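Local coordinates for protein methyl-coenzyme M reductase subunit beta (PDB 1E6Y) that forms part of the nickel-containing F430 enzyme that cleaves methyl-coenzyme M with coenzyme B, releasing methane and the mixed heterodisulfide in the final step of methanogenesis, at residues E83-L88 against T97-V102; S187-M192 against F220-A225; R270-A275 against P297-C302. All coordinates share one frame; numbering follows the deposited sequence.

The contacts follow one another along the chain without touching, and no two share a helix or strand. Contact 1 belongs to the N-terminal domain and sets a helix on the outermost strand of a sheet within this chain; it is partly buried, with valines on its inner side and a lysine reaching a water on its outer side. Contacts 2 and 3 share the C-terminal domain; both are buried. Contact 2 joins a loop to the end of helix 204-221 through a water and a sulfur beside a guanidinium, close to the second copy of this subunit. Contact 3 is helix against helix and purely apolar. Contacts 1 and 3 lie on opposite sides of the chain's centre.

Contact 1 of 3, residues E83-L88 against T97-V102; sequences ENVKKL and TNVIKV
Helix 78-89 packs against strand 98-102, its backbone coming nearest at Lys86 and Val99, whose CA atoms are 5.7 Å apart. Val99 points its branched side chain at the helix, and its CG2 lies 3.6 Å from Lys86 CA. The same methyl also touches Lys86 CB, so the strand side chain sits against the helix backbone itself. Its other branch, CG1, meets Val85 CG1 at 4.1 Å, the two valines crossing at about a right angle. Short, branched side chains suit a helix and strand packed this closely.

Further along its chain, Lys86 reaches polar partners. With CG anti to the backbone N (chi1 177°) and the rest of the chain extended, it runs past Thr97 in the opposite direction, CG against the threonine CG2 and CE 3.5 Å from Thr97 O. Its NZ then donates to a water at 3.0 Å, which also accepts from Val99 N and donates to Asn98 OD1. Thr97 turns its hydroxyl to Asp95, while Val85 also packs on Ile110 of the adjoining strand 107-111.

The contact thus grades from apolar to polar: methyl groups close the inner side, and one shared water links the lysine ammonium to the strand backbone and to Asn98.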
ATOM      1  N   GLU E  83     -13.343 -31.219  19.724  1.00 16.07           N
ATOM      2  CA  GLU E  83     -14.047 -32.284  19.005  1.00 17.61           C
ATOM      3  C   GLU E  83     -14.834 -31.722  17.833  1.00 16.42           C
ATOM      4  O   GLU E  83     -14.772 -32.246  16.719  1.00 15.90           O
ATOM      5  CB  GLU E  83     -15.025 -33.007  19.933  1.00 20.16           C
ATOM      6  CG  GLU E  83     -14.399 -33.852  21.022  1.00 25.11           C
ATOM      7  CD  GLU E  83     -15.436 -34.382  22.003  1.00 27.70           C
ATOM      8  OE1 GLU E  83     -16.482 -34.902  21.544  1.00 29.63           O
ATOM      9  OE2 GLU E  83     -15.217 -34.258  23.231  1.00 29.56           O
ATOM     10  N   ASN E  84     -15.626 -30.691  18.115  1.00 15.99           N
ATOM     11  CA  ASN E  84     -16.518 -30.118  17.116  1.00 15.87           C
ATOM     12  C   ASN E  84     -15.742 -29.355  16.052  1.00 14.99           C
ATOM     13  O   ASN E  84     -16.101 -29.387  14.874  1.00 15.33           O
ATOM     14  CB  ASN E  84     -17.537 -29.193  17.783  1.00 17.08           C
ATOM     15  CG  ASN E  84     -18.722 -28.904  16.892  1.00 19.48           C
ATOM     16  OD1 ASN E  84     -19.559 -29.777  16.650  1.00 20.67           O
ATOM     17  ND2 ASN E  84     -18.778 -27.690  16.354  1.00 20.16           N
ATOM     18  N   VAL E  85     -14.659 -28.703  16.466  1.00 14.40           N
ATOM     19  CA  VAL E  85     -13.766 -28.025  15.533  1.00 13.50           C
ATOM     20  C   VAL E  85     -13.154 -29.021  14.546  1.00 13.17           C
ATOM     21  O   VAL E  85     -13.158 -28.778  13.342  1.00 13.55           O
ATOM     22  CB  VAL E  85     -12.651 -27.251  16.292  1.00 13.41           C
ATOM     23  CG1 VAL E  85     -11.520 -26.851  15.345  1.00 12.96           C
ATOM     24  CG2 VAL E  85     -13.242 -26.008  16.940  1.00 13.31           C
ATOM     25  N   LYS E  86     -12.749 -30.188  15.038  1.00 12.88           N
ATOM     26  CA  LYS E  86     -12.212 -31.230  14.167  1.00 13.00           C
ATOM     27  C   LYS E  86     -13.243 -31.698  13.141  1.00 13.24           C
ATOM     28  O   LYS E  86     -12.904 -31.928  11.980  1.00 13.79           O
ATOM     29  CB  LYS E  86     -11.716 -32.430  14.984  1.00 13.48           C
ATOM     30  CG  LYS E  86     -11.219 -33.577  14.113  1.00 14.51           C
ATOM     31  CD  LYS E  86     -10.394 -34.593  14.878  1.00 15.82           C
ATOM     32  CE  LYS E  86      -9.801 -35.617  13.916  1.00 16.45           C
ATOM     33  NZ  LYS E  86      -8.925 -36.610  14.601  1.00 17.91           N
ATOM     34  N   LYS E  87     -14.501 -31.813  13.563  1.00 14.06           N
ATOM     35  CA  LYS E  87     -15.580 -32.228  12.667  1.00 14.46           C
ATOM     36  C   LYS E  87     -15.800 -31.230  11.530  1.00 14.23           C
ATOM     37  O   LYS E  87     -16.129 -31.619  10.409  1.00 14.84           O
ATOM     38  CB  LYS E  87     -16.887 -32.407  13.445  1.00 16.36           C
ATOM     39  CG  LYS E  87     -16.921 -33.632  14.348  1.00 18.50           C
ATOM     40  CD  LYS E  87     -18.247 -33.726  15.088  1.00 20.47           C
ATOM     41  CE  LYS E  87     -18.217 -34.825  16.138  1.00 21.94           C
ATOM     42  NZ  LYS E  87     -19.474 -34.864  16.938  1.00 23.43           N
ATOM     43  N   LEU E  88     -15.611 -29.948  11.828  1.00 13.44           N
ATOM     44  CA  LEU E  88     -15.814 -28.883  10.849  1.00 12.65           C
ATOM     45  C   LEU E  88     -14.591 -28.659   9.964  1.00 12.78           C
ATOM     46  O   LEU E  88     -14.721 -28.273   8.803  1.00 12.37           O
ATOM     47  CB  LEU E  88     -16.177 -27.580  11.563  1.00 12.97           C
ATOM     48  CG  LEU E  88     -17.534 -27.574  12.267  1.00 12.15           C
ATOM     49  CD1 LEU E  88     -17.646 -26.355  13.156  1.00 13.21           C
ATOM     50  CD2 LEU E  88     -18.648 -27.594  11.233  1.00 13.25           C
ATOM     51  N   THR E  97      -6.687 -34.590   9.412  1.00 14.00           N
ATOM     52  CA  THR E  97      -7.060 -33.497  10.306  1.00 13.67           C
ATOM     53  C   THR E  97      -6.638 -33.826  11.735  1.00 14.36           C
ATOM     54  O   THR E  97      -6.782 -34.963  12.192  1.00 15.16           O
ATOM     55  CB  THR E  97      -8.578 -33.244  10.294  1.00 13.17           C
ATOM     56  OG1 THR E  97      -9.018 -33.040   8.947  1.00 12.06           O
ATOM     57  CG2 THR E  97      -8.925 -32.018  11.125  1.00 13.33           C
ATOM     58  N   ASN E  98      -6.084 -32.834  12.422  1.00 13.88           N
ATOM     59  CA  ASN E  98      -5.635 -33.018  13.794  1.00 14.29           C
ATOM     60  C   ASN E  98      -5.916 -31.770  14.618  1.00 14.67           C
ATOM     61  O   ASN E  98      -5.439 -30.683  14.294  1.00 13.97           O
ATOM     62  CB  ASN E  98      -4.137 -33.340  13.814  1.00 14.47           C
ATOM     63  CG  ASN E  98      -3.655 -33.788  15.179  1.00 15.49           C
ATOM     64  OD1 ASN E  98      -4.326 -34.558  15.867  1.00 15.85           O
ATOM     65  ND2 ASN E  98      -2.484 -33.300  15.583  1.00 15.55           N
ATOM     66  N   VAL E  99      -6.772 -31.917  15.624  1.00 14.51           N
ATOM     67  CA  VAL E  99      -7.087 -30.821  16.531  1.00 15.85           C
ATOM     68  C   VAL E  99      -6.793 -31.237  17.971  1.00 17.20           C
ATOM     69  O   VAL E  99      -7.426 -32.148  18.513  1.00 18.22           O
ATOM     70  CB  VAL E  99      -8.567 -30.391  16.408  1.00 15.46           C
ATOM     71  CG1 VAL E  99      -8.845 -29.192  17.309  1.00 16.16           C
ATOM     72  CG2 VAL E  99      -8.890 -30.050  14.961  1.00 15.68           C
ATOM     73  N   ILE E 100      -5.808 -30.576  18.569  1.00 18.29           N
ATOM     74  CA  ILE E 100      -5.301 -30.945  19.886  1.00 20.49           C
ATOM     75  C   ILE E 100      -5.493 -29.804  20.877  1.00 21.32           C
ATOM     76  O   ILE E 100      -5.227 -28.641  20.566  1.00 20.56           O
ATOM     77  CB  ILE E 100      -3.791 -31.302  19.822  1.00 21.17           C
ATOM     78  CG1 ILE E 100      -3.569 -32.479  18.872  1.00 22.84           C
ATOM     79  CG2 ILE E 100      -3.269 -31.657  21.207  1.00 22.07           C
ATOM     80  CD1 ILE E 100      -2.107 -32.777  18.611  1.00 24.76           C
ATOM     81  N   LYS E 101      -5.976 -30.150  22.065  1.00 22.27           N
ATOM     82  CA  LYS E 101      -6.047 -29.220  23.184  1.00 24.03           C
ATOM     83  C   LYS E 101      -4.670 -29.092  23.837  1.00 25.22           C
ATOM     84  O   LYS E 101      -4.026 -30.095  24.148  1.00 25.18           O
ATOM     85  CB  LYS E 101      -7.071 -29.723  24.206  1.00 23.99           C
ATOM     86  CG  LYS E 101      -7.281 -28.796  25.386  1.00 24.81           C
ATOM     87  CD  LYS E 101      -8.138 -29.448  26.459  1.00 25.14           C
ATOM     88  CE  LYS E 101      -7.390 -30.559  27.173  1.00 25.40           C
ATOM     89  NZ  LYS E 101      -8.185 -31.087  28.314  1.00 25.68           N
ATOM     90  N   VAL E 102      -4.208 -27.856  24.002  1.00 26.79           N
ATOM     91  CA  VAL E 102      -2.910 -27.584  24.617  1.00 28.75           C
ATOM     92  C   VAL E 102      -3.049 -26.572  25.762  1.00 29.80           C
ATOM     93  O   VAL E 102      -4.018 -25.807  25.806  1.00 29.79           O
ATOM     94  CB  VAL E 102      -1.859 -27.097  23.539  1.00 29.20           C
ATOM     95  CG1 VAL E 102      -2.531 -26.883  22.186  1.00 29.42           C
ATOM     96  CG2 VAL E 102      -1.148 -25.820  23.978  1.00 29.45           C
TER
HETATM   97  O   HOH W   1      -7.170 -34.824  16.273  1.00 19.62           O

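Contact 2 of 3, residues S187-M192 against F220-A225; sequences SLRNIM and FEMGGA
A Schellman motif ends helix 204-221, and the residues just ahead of its glycine, Glu221 and Met222, face the short 3-10 segment 187-189. Gly223 takes the positive phi of this turn (74°), a conformation that glycine adopts readily, and its N bonds back to Phe220 O.

Met222 CG lies anti to the carbonyl carbon (chi1 -73°) and the chain runs on extended to SD, 3.4 Å from Arg189 NH2, the two side chains crossing at about a right angle; the bend at chi3 then sets Met222 CE 3.8 Å from the same NH2. SD also lies 3.7 Å from Arg189 CD, so the polarisable sulfur borders both the charged end and the aliphatic part of the arginine. The bend of Arg189 at chi3 (69°) turns its guanidinium, whose NH1 forms a salt bridge with Glu215 and a hydrogen bond to Ser382 O.

Leu188 CD1 lies 4.1 Å from Glu221 OE1, in van der Waals contact; the polar link is a water, which accepts from Leu188 N at 2.9 Å and donates to Glu221 OE1 at 2.8 Å. The carboxylate also receives backbone N-H groups from Ala121 and Asp122 of the second copy of this subunit, bonds that probably stabilise its negative charge in this buried place.

Nearby, Leu188 rests on Ser217 and Arg189 on Ile219 of helix 204-221, while Phe220, before the turn, and Ala225, after it, pack on helix 228-241.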
ATOM      1  N   SER E 187       6.876 -16.317   0.930  1.00  7.46           N
ATOM      2  CA  SER E 187       5.970 -16.669   2.025  1.00  7.71           C
ATOM      3  C   SER E 187       6.648 -17.448   3.154  1.00  7.97           C
ATOM      4  O   SER E 187       6.456 -17.136   4.329  1.00  8.13           O
ATOM      5  CB  SER E 187       4.778 -17.462   1.494  1.00  7.90           C
ATOM      6  OG  SER E 187       3.954 -16.652   0.674  1.00  8.38           O
ATOM      7  N   LEU E 188       7.473 -18.429   2.793  1.00  8.02           N
ATOM      8  CA  LEU E 188       8.177 -19.244   3.785  1.00  8.40           C
ATOM      9  C   LEU E 188       9.344 -18.488   4.421  1.00  9.14           C
ATOM     10  O   LEU E 188       9.939 -18.956   5.393  1.00  8.69           O
ATOM     11  CB  LEU E 188       8.680 -20.547   3.149  1.00  9.30           C
ATOM     12  CG  LEU E 188       7.594 -21.471   2.587  1.00  8.85           C
ATOM     13  CD1 LEU E 188       8.222 -22.659   1.876  1.00  9.57           C
ATOM     14  CD2 LEU E 188       6.684 -21.932   3.714  1.00  9.98           C
ATOM     15  N   ARG E 189       9.667 -17.320   3.871  1.00  8.56           N
ATOM     16  CA  ARG E 189      10.674 -16.455   4.483  1.00  8.83           C
ATOM     17  C   ARG E 189      10.082 -15.508   5.498  1.00  8.28           C
ATOM     18  O   ARG E 189      10.814 -14.942   6.316  1.00  7.97           O
ATOM     19  CB  ARG E 189      11.428 -15.701   3.389  1.00  8.64           C
ATOM     20  CG  ARG E 189      12.028 -16.629   2.339  1.00  8.76           C
ATOM     21  CD  ARG E 189      13.089 -15.950   1.489  1.00  8.12           C
ATOM     22  NE  ARG E 189      14.276 -15.668   2.314  1.00  8.49           N
ATOM     23  CZ  ARG E 189      15.279 -14.929   1.801  1.00  8.30           C
ATOM     24  NH1 ARG E 189      16.319 -14.750   2.614  1.00  8.02           N
ATOM     25  NH2 ARG E 189      15.196 -14.447   0.579  1.00  8.91           N
ATOM     26  N   ASN E 190       8.759 -15.373   5.519  1.00  8.15           N
ATOM     27  CA  ASN E 190       8.131 -14.496   6.502  1.00  8.54           C
ATOM     28  C   ASN E 190       7.793 -15.226   7.804  1.00  9.07           C
ATOM     29  O   ASN E 190       6.622 -15.378   8.164  1.00  9.19           O
ATOM     30  CB  ASN E 190       6.875 -13.842   5.919  1.00  8.22           C
ATOM     31  CG  ASN E 190       6.516 -12.550   6.630  1.00  8.39           C
ATOM     32  OD1 ASN E 190       7.145 -12.183   7.625  1.00  8.46           O
ATOM     33  ND2 ASN E 190       5.531 -11.831   6.101  1.00  8.61           N
ATOM     34  N   ILE E 191       8.833 -15.652   8.517  1.00  9.20           N
ATOM     35  CA  ILE E 191       8.681 -16.329   9.803  1.00 10.09           C
ATOM     36  C   ILE E 191       9.666 -15.707  10.785  1.00 10.42           C
ATOM     37  O   ILE E 191      10.878 -15.844  10.618  1.00 10.35           O
ATOM     38  CB  ILE E 191       8.992 -17.847   9.681  1.00 11.19           C
ATOM     39  CG1 ILE E 191       8.094 -18.486   8.619  1.00 11.08           C
ATOM     40  CG2 ILE E 191       8.800 -18.534  11.028  1.00 11.32           C
ATOM     41  CD1 ILE E 191       8.526 -19.871   8.204  1.00 11.93           C
ATOM     42  N   MET E 192       9.157 -15.006  11.796  1.00 10.87           N
ATOM     43  CA  MET E 192      10.038 -14.265  12.692  1.00 11.54           C
ATOM     44  C   MET E 192      10.918 -15.210  13.504  1.00 10.89           C
ATOM     45  O   MET E 192      10.525 -16.342  13.804  1.00  9.92           O
ATOM     46  CB  MET E 192       9.233 -13.327  13.609  1.00 14.41           C
ATOM     47  CG  MET E 192       8.792 -13.922  14.931  1.00 15.84           C
ATOM     48  SD  MET E 192       7.675 -12.823  15.839  1.00 18.23           S
ATOM     49  CE  MET E 192       8.713 -11.384  16.101  1.00 17.87           C
ATOM     50  N   PHE E 220      14.255 -21.619  -2.984  1.00  8.42           N
ATOM     51  CA  PHE E 220      13.808 -22.505  -4.051  1.00  8.62           C
ATOM     52  C   PHE E 220      12.527 -21.993  -4.708  1.00  8.49           C
ATOM     53  O   PHE E 220      12.411 -21.992  -5.934  1.00  8.95           O
ATOM     54  CB  PHE E 220      13.596 -23.924  -3.517  1.00  9.11           C
ATOM     55  CG  PHE E 220      14.826 -24.789  -3.594  1.00  9.37           C
ATOM     56  CD1 PHE E 220      15.931 -24.525  -2.791  1.00  9.91           C
ATOM     57  CD2 PHE E 220      14.887 -25.855  -4.486  1.00  9.89           C
ATOM     58  CE1 PHE E 220      17.080 -25.309  -2.877  1.00 10.60           C
ATOM     59  CE2 PHE E 220      16.030 -26.645  -4.579  1.00 10.05           C
ATOM     60  CZ  PHE E 220      17.128 -26.372  -3.774  1.00 10.17           C
ATOM     61  N   GLU E 221      11.583 -21.516  -3.902  1.00  8.89           N
ATOM     62  CA  GLU E 221      10.332 -20.994  -4.446  1.00  7.97           C
ATOM     63  C   GLU E 221      10.539 -19.648  -5.150  1.00  7.76           C
ATOM     64  O   GLU E 221       9.776 -19.289  -6.050  1.00  8.06           O
ATOM     65  CB  GLU E 221       9.276 -20.863  -3.344  1.00  8.19           C
ATOM     66  CG  GLU E 221       7.858 -20.726  -3.893  1.00  9.08           C
ATOM     67  CD  GLU E 221       6.775 -20.755  -2.828  1.00  9.56           C
ATOM     68  OE1 GLU E 221       7.097 -20.747  -1.620  1.00  9.57           O
ATOM     69  OE2 GLU E 221       5.589 -20.786  -3.210  1.00  8.72           O
ATOM     70  N   MET E 222      11.606 -18.942  -4.775  1.00  7.35           N
ATOM     71  CA  MET E 222      12.009 -17.695  -5.436  1.00  7.39           C
ATOM     72  C   MET E 222      12.659 -17.942  -6.796  1.00  7.99           C
ATOM     73  O   MET E 222      12.953 -16.998  -7.530  1.00  7.92           O
ATOM     74  CB  MET E 222      13.008 -16.927  -4.563  1.00  7.69           C
ATOM     75  CG  MET E 222      12.421 -16.267  -3.332  1.00  7.32           C
ATOM     76  SD  MET E 222      13.705 -15.848  -2.147  1.00  8.56           S
ATOM     77  CE  MET E 222      14.805 -14.829  -3.158  1.00  9.25           C
ATOM     78  N   GLY E 223      12.946 -19.207  -7.096  1.00  7.56           N
ATOM     79  CA  GLY E 223      13.669 -19.537  -8.313  1.00  7.90           C
ATOM     80  C   GLY E 223      15.140 -19.181  -8.209  1.00  8.40           C
ATOM     81  O   GLY E 223      15.798 -18.939  -9.222  1.00  8.61           O
ATOM     82  N   GLY E 224      15.650 -19.145  -6.979  1.00  8.39           N
ATOM     83  CA  GLY E 224      17.041 -18.798  -6.749  1.00  8.76           C
ATOM     84  C   GLY E 224      17.940 -20.008  -6.575  1.00  8.39           C
ATOM     85  O   GLY E 224      19.096 -19.878  -6.166  1.00  8.83           O
ATOM     86  N   ALA E 225      17.410 -21.188  -6.886  1.00  8.39           N
ATOM     87  CA  ALA E 225      18.188 -22.420  -6.832  1.00  8.60           C
ATOM     88  C   ALA E 225      17.981 -23.214  -8.115  1.00  9.34           C
ATOM     89  O   ALA E 225      17.737 -24.421  -8.088  1.00  9.65           O
ATOM     90  CB  ALA E 225      17.782 -23.246  -5.620  1.00  8.87           C
TER
HETATM   91  O   HOH W   2       8.586 -19.280   0.229  1.00  7.46           O

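Contact 3 of 3, residues R270-A275 against P297-C302; sequences RRAIEA and PKWNAC
Trp299 reaches across to Ala272 with the benzene part of its indole. Its CB lies on the flank of helix 296-318 and does not itself aim at the other helix; with CG anti to the backbone N (chi1 167°), the ring is carried toward helix 261-274. Along the benzene edge CE3 lies 4.2 Å from Ala272 CB, and the next atom, CZ3, makes the closer approach at 3.8 Å. The methyl lies near the ring plane, at the indole edge. On the five-membered side NE1 turns elsewhere, donating a hydrogen bond to Pro342 O, so the buried indole meets its polar need at one end and packs through hydrocarbon at the other.

This is a helix-helix contact between helix 261-274 and helix 296-318, the chain between them including the antiparallel hairpin of strands 278-283 and 289-293. Strand 278-283 contributes Ile278, which packs on both Ala272 and Trp299.

Alanine suits its place because its lone methyl can meet a broad indole while the nearest CA atoms, those of Ala272 and Cys302, stay only 7.1 Å apart. Cys302, three residues on from the tryptophan and so nearly one turn further, points toward Ala272, and its SG lies 4.4 Å from Ala272 CB.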
ATOM      1  N   ARG E 270      41.814 -23.035   8.172  1.00 14.01           N
ATOM      2  CA  ARG E 270      42.643 -24.229   8.334  1.00 14.92           C
ATOM      3  C   ARG E 270      41.960 -25.432   7.688  1.00 14.89           C
ATOM      4  O   ARG E 270      42.515 -26.099   6.821  1.00 14.35           O
ATOM      5  CB  ARG E 270      42.892 -24.539   9.812  1.00 15.81           C
ATOM      6  CG  ARG E 270      43.768 -25.773  10.019  1.00 17.93           C
ATOM      7  CD  ARG E 270      43.864 -26.200  11.459  1.00 19.40           C
ATOM      8  NE  ARG E 270      42.664 -26.753  12.069  1.00 21.02           N
ATOM      9  CZ  ARG E 270      41.943 -26.172  13.024  1.00 21.64           C
ATOM     10  NH1 ARG E 270      42.321 -24.989  13.487  1.00 21.97           N
ATOM     11  NH2 ARG E 270      40.868 -26.768  13.525  1.00 21.79           N
ATOM     12  N   ARG E 271      40.690 -25.629   8.069  1.00 14.63           N
ATOM     13  CA  ARG E 271      39.927 -26.751   7.508  1.00 15.15           C
ATOM     14  C   ARG E 271      39.675 -26.678   6.026  1.00 14.98           C
ATOM     15  O   ARG E 271      39.715 -27.688   5.305  1.00 15.05           O
ATOM     16  CB  ARG E 271      38.605 -26.865   8.285  1.00 15.78           C
ATOM     17  CG  ARG E 271      38.861 -27.335   9.720  1.00 17.45           C
ATOM     18  CD  ARG E 271      37.638 -27.092  10.568  1.00 18.20           C
ATOM     19  NE  ARG E 271      37.682 -27.480  11.960  1.00 18.31           N
ATOM     20  CZ  ARG E 271      37.566 -28.698  12.469  1.00 18.97           C
ATOM     21  NH1 ARG E 271      37.589 -28.936  13.770  1.00 19.37           N
ATOM     22  NH2 ARG E 271      37.422 -29.733  11.641  1.00 19.43           N
ATOM     23  N   ALA E 272      39.466 -25.465   5.519  1.00 14.37           N
ATOM     24  CA  ALA E 272      39.268 -25.270   4.083  1.00 14.44           C
ATOM     25  C   ALA E 272      40.532 -25.614   3.294  1.00 14.70           C
ATOM     26  O   ALA E 272      40.454 -26.169   2.198  1.00 14.90           O
ATOM     27  CB  ALA E 272      38.846 -23.835   3.797  1.00 14.57           C
ATOM     28  N   ILE E 273      41.693 -25.299   3.868  1.00 14.87           N
ATOM     29  CA  ILE E 273      42.980 -25.621   3.250  1.00 15.68           C
ATOM     30  C   ILE E 273      43.252 -27.124   3.297  1.00 16.32           C
ATOM     31  O   ILE E 273      43.648 -27.722   2.296  1.00 17.43           O
ATOM     32  CB  ILE E 273      44.142 -24.863   3.942  1.00 15.63           C
ATOM     33  CG1 ILE E 273      44.039 -23.366   3.636  1.00 15.14           C
ATOM     34  CG2 ILE E 273      45.490 -25.396   3.459  1.00 15.71           C
ATOM     35  CD1 ILE E 273      44.939 -22.501   4.484  1.00 14.93           C
ATOM     36  N   GLU E 274      42.972 -27.739   4.443  1.00 17.77           N
ATOM     37  CA  GLU E 274      43.146 -29.181   4.610  1.00 18.75           C
ATOM     38  C   GLU E 274      42.278 -29.972   3.638  1.00 18.53           C
ATOM     39  O   GLU E 274      42.702 -31.001   3.115  1.00 19.11           O
ATOM     40  CB  GLU E 274      42.816 -29.593   6.046  1.00 20.28           C
ATOM     41  CG  GLU E 274      43.877 -29.205   7.067  1.00 23.24           C
ATOM     42  CD  GLU E 274      43.397 -29.325   8.506  1.00 25.03           C
ATOM     43  OE1 GLU E 274      42.177 -29.487   8.731  1.00 26.55           O
ATOM     44  OE2 GLU E 274      44.240 -29.215   9.421  1.00 27.14           O
ATOM     45  N   ALA E 275      41.080 -29.461   3.366  1.00 18.17           N
ATOM     46  CA  ALA E 275      40.147 -30.129   2.462  1.00 17.84           C
ATOM     47  C   ALA E 275      40.457 -29.866   0.987  1.00 17.75           C
ATOM     48  O   ALA E 275      39.843 -30.465   0.102  1.00 18.71           O
ATOM     49  CB  ALA E 275      38.718 -29.701   2.784  1.00 17.97           C
ATOM     50  N   PRO E 297      31.304 -22.728  -4.880  1.00 10.64           N
ATOM     51  CA  PRO E 297      30.137 -23.016  -4.034  1.00 10.46           C
ATOM     52  C   PRO E 297      30.483 -23.714  -2.714  1.00 10.68           C
ATOM     53  O   PRO E 297      29.847 -23.461  -1.693  1.00 10.55           O
ATOM     54  CB  PRO E 297      29.256 -23.889  -4.929  1.00 10.48           C
ATOM     55  CG  PRO E 297      29.641 -23.497  -6.322  1.00 11.10           C
ATOM     56  CD  PRO E 297      31.128 -23.264  -6.241  1.00 10.17           C
ATOM     57  N   LYS E 298      31.517 -24.554  -2.723  1.00 11.23           N
ATOM     58  CA  LYS E 298      31.961 -25.216  -1.497  1.00 11.93           C
ATOM     59  C   LYS E 298      32.609 -24.247  -0.516  1.00 11.58           C
ATOM     60  O   LYS E 298      32.403 -24.349   0.692  1.00 11.98           O
ATOM     61  CB  LYS E 298      32.942 -26.341  -1.818  1.00 14.36           C
ATOM     62  CG  LYS E 298      32.318 -27.715  -1.774  1.00 18.00           C
ATOM     63  CD  LYS E 298      33.356 -28.758  -1.432  1.00 20.12           C
ATOM     64  CE  LYS E 298      32.727 -30.119  -1.321  1.00 21.09           C
ATOM     65  NZ  LYS E 298      33.671 -31.166  -1.781  1.00 22.34           N
ATOM     66  N   TRP E 299      33.420 -23.330  -1.035  1.00 11.16           N
ATOM     67  CA  TRP E 299      34.005 -22.281  -0.207  1.00 10.92           C
ATOM     68  C   TRP E 299      32.901 -21.443   0.430  1.00 10.40           C
ATOM     69  O   TRP E 299      32.963 -21.117   1.615  1.00 11.32           O
ATOM     70  CB  TRP E 299      34.928 -21.379  -1.038  1.00 11.72           C
ATOM     71  CG  TRP E 299      35.302 -20.112  -0.322  1.00 11.77           C
ATOM     72  CD1 TRP E 299      34.953 -18.839  -0.673  1.00 10.92           C
ATOM     73  CD2 TRP E 299      35.998 -20.008   0.926  1.00 12.04           C
ATOM     74  NE1 TRP E 299      35.379 -17.948   0.283  1.00 12.03           N
ATOM     75  CE2 TRP E 299      36.026 -18.638   1.276  1.00 11.72           C
ATOM     76  CE3 TRP E 299      36.597 -20.939   1.788  1.00 11.77           C
ATOM     77  CZ2 TRP E 299      36.631 -18.175   2.449  1.00 12.72           C
ATOM     78  CZ3 TRP E 299      37.198 -20.478   2.957  1.00 12.79           C
ATOM     79  CH2 TRP E 299      37.210 -19.106   3.275  1.00 12.53           C
ATOM     80  N   ASN E 300      31.893 -21.101  -0.367  1.00 11.05           N
ATOM     81  CA  ASN E 300      30.741 -20.366   0.139  1.00 10.65           C
ATOM     82  C   ASN E 300      30.063 -21.110   1.288  1.00 10.18           C
ATOM     83  O   ASN E 300      29.705 -20.503   2.298  1.00 10.05           O
ATOM     84  CB  ASN E 300      29.733 -20.116  -0.985  1.00 11.00           C
ATOM     85  CG  ASN E 300      28.577 -19.255  -0.535  1.00 12.12           C
ATOM     86  OD1 ASN E 300      28.747 -18.065  -0.280  1.00 13.72           O
ATOM     87  ND2 ASN E 300      27.417 -19.870  -0.340  1.00 11.75           N
ATOM     88  N   ALA E 301      29.934 -22.428   1.151  1.00 10.37           N
ATOM     89  CA  ALA E 301      29.387 -23.265   2.218  1.00 10.42           C
ATOM     90  C   ALA E 301      30.282 -23.253   3.463  1.00 10.45           C
ATOM     91  O   ALA E 301      29.783 -23.220   4.589  1.00 10.08           O
ATOM     92  CB  ALA E 301      29.194 -24.690   1.720  1.00 10.83           C
ATOM     93  N   CYS E 302      31.600 -23.243   3.253  1.00 10.60           N
ATOM     94  CA  CYS E 302      32.564 -23.102   4.345  1.00 11.38           C
ATOM     95  C   CYS E 302      32.362 -21.787   5.090  1.00 10.46           C
ATOM     96  O   CYS E 302      32.363 -21.756   6.320  1.00 10.89           O
ATOM     97  CB  CYS E 302      33.997 -23.156   3.809  1.00 12.61           C
ATOM     98  SG  CYS E 302      34.554 -24.786   3.285  1.00 16.54           S
TER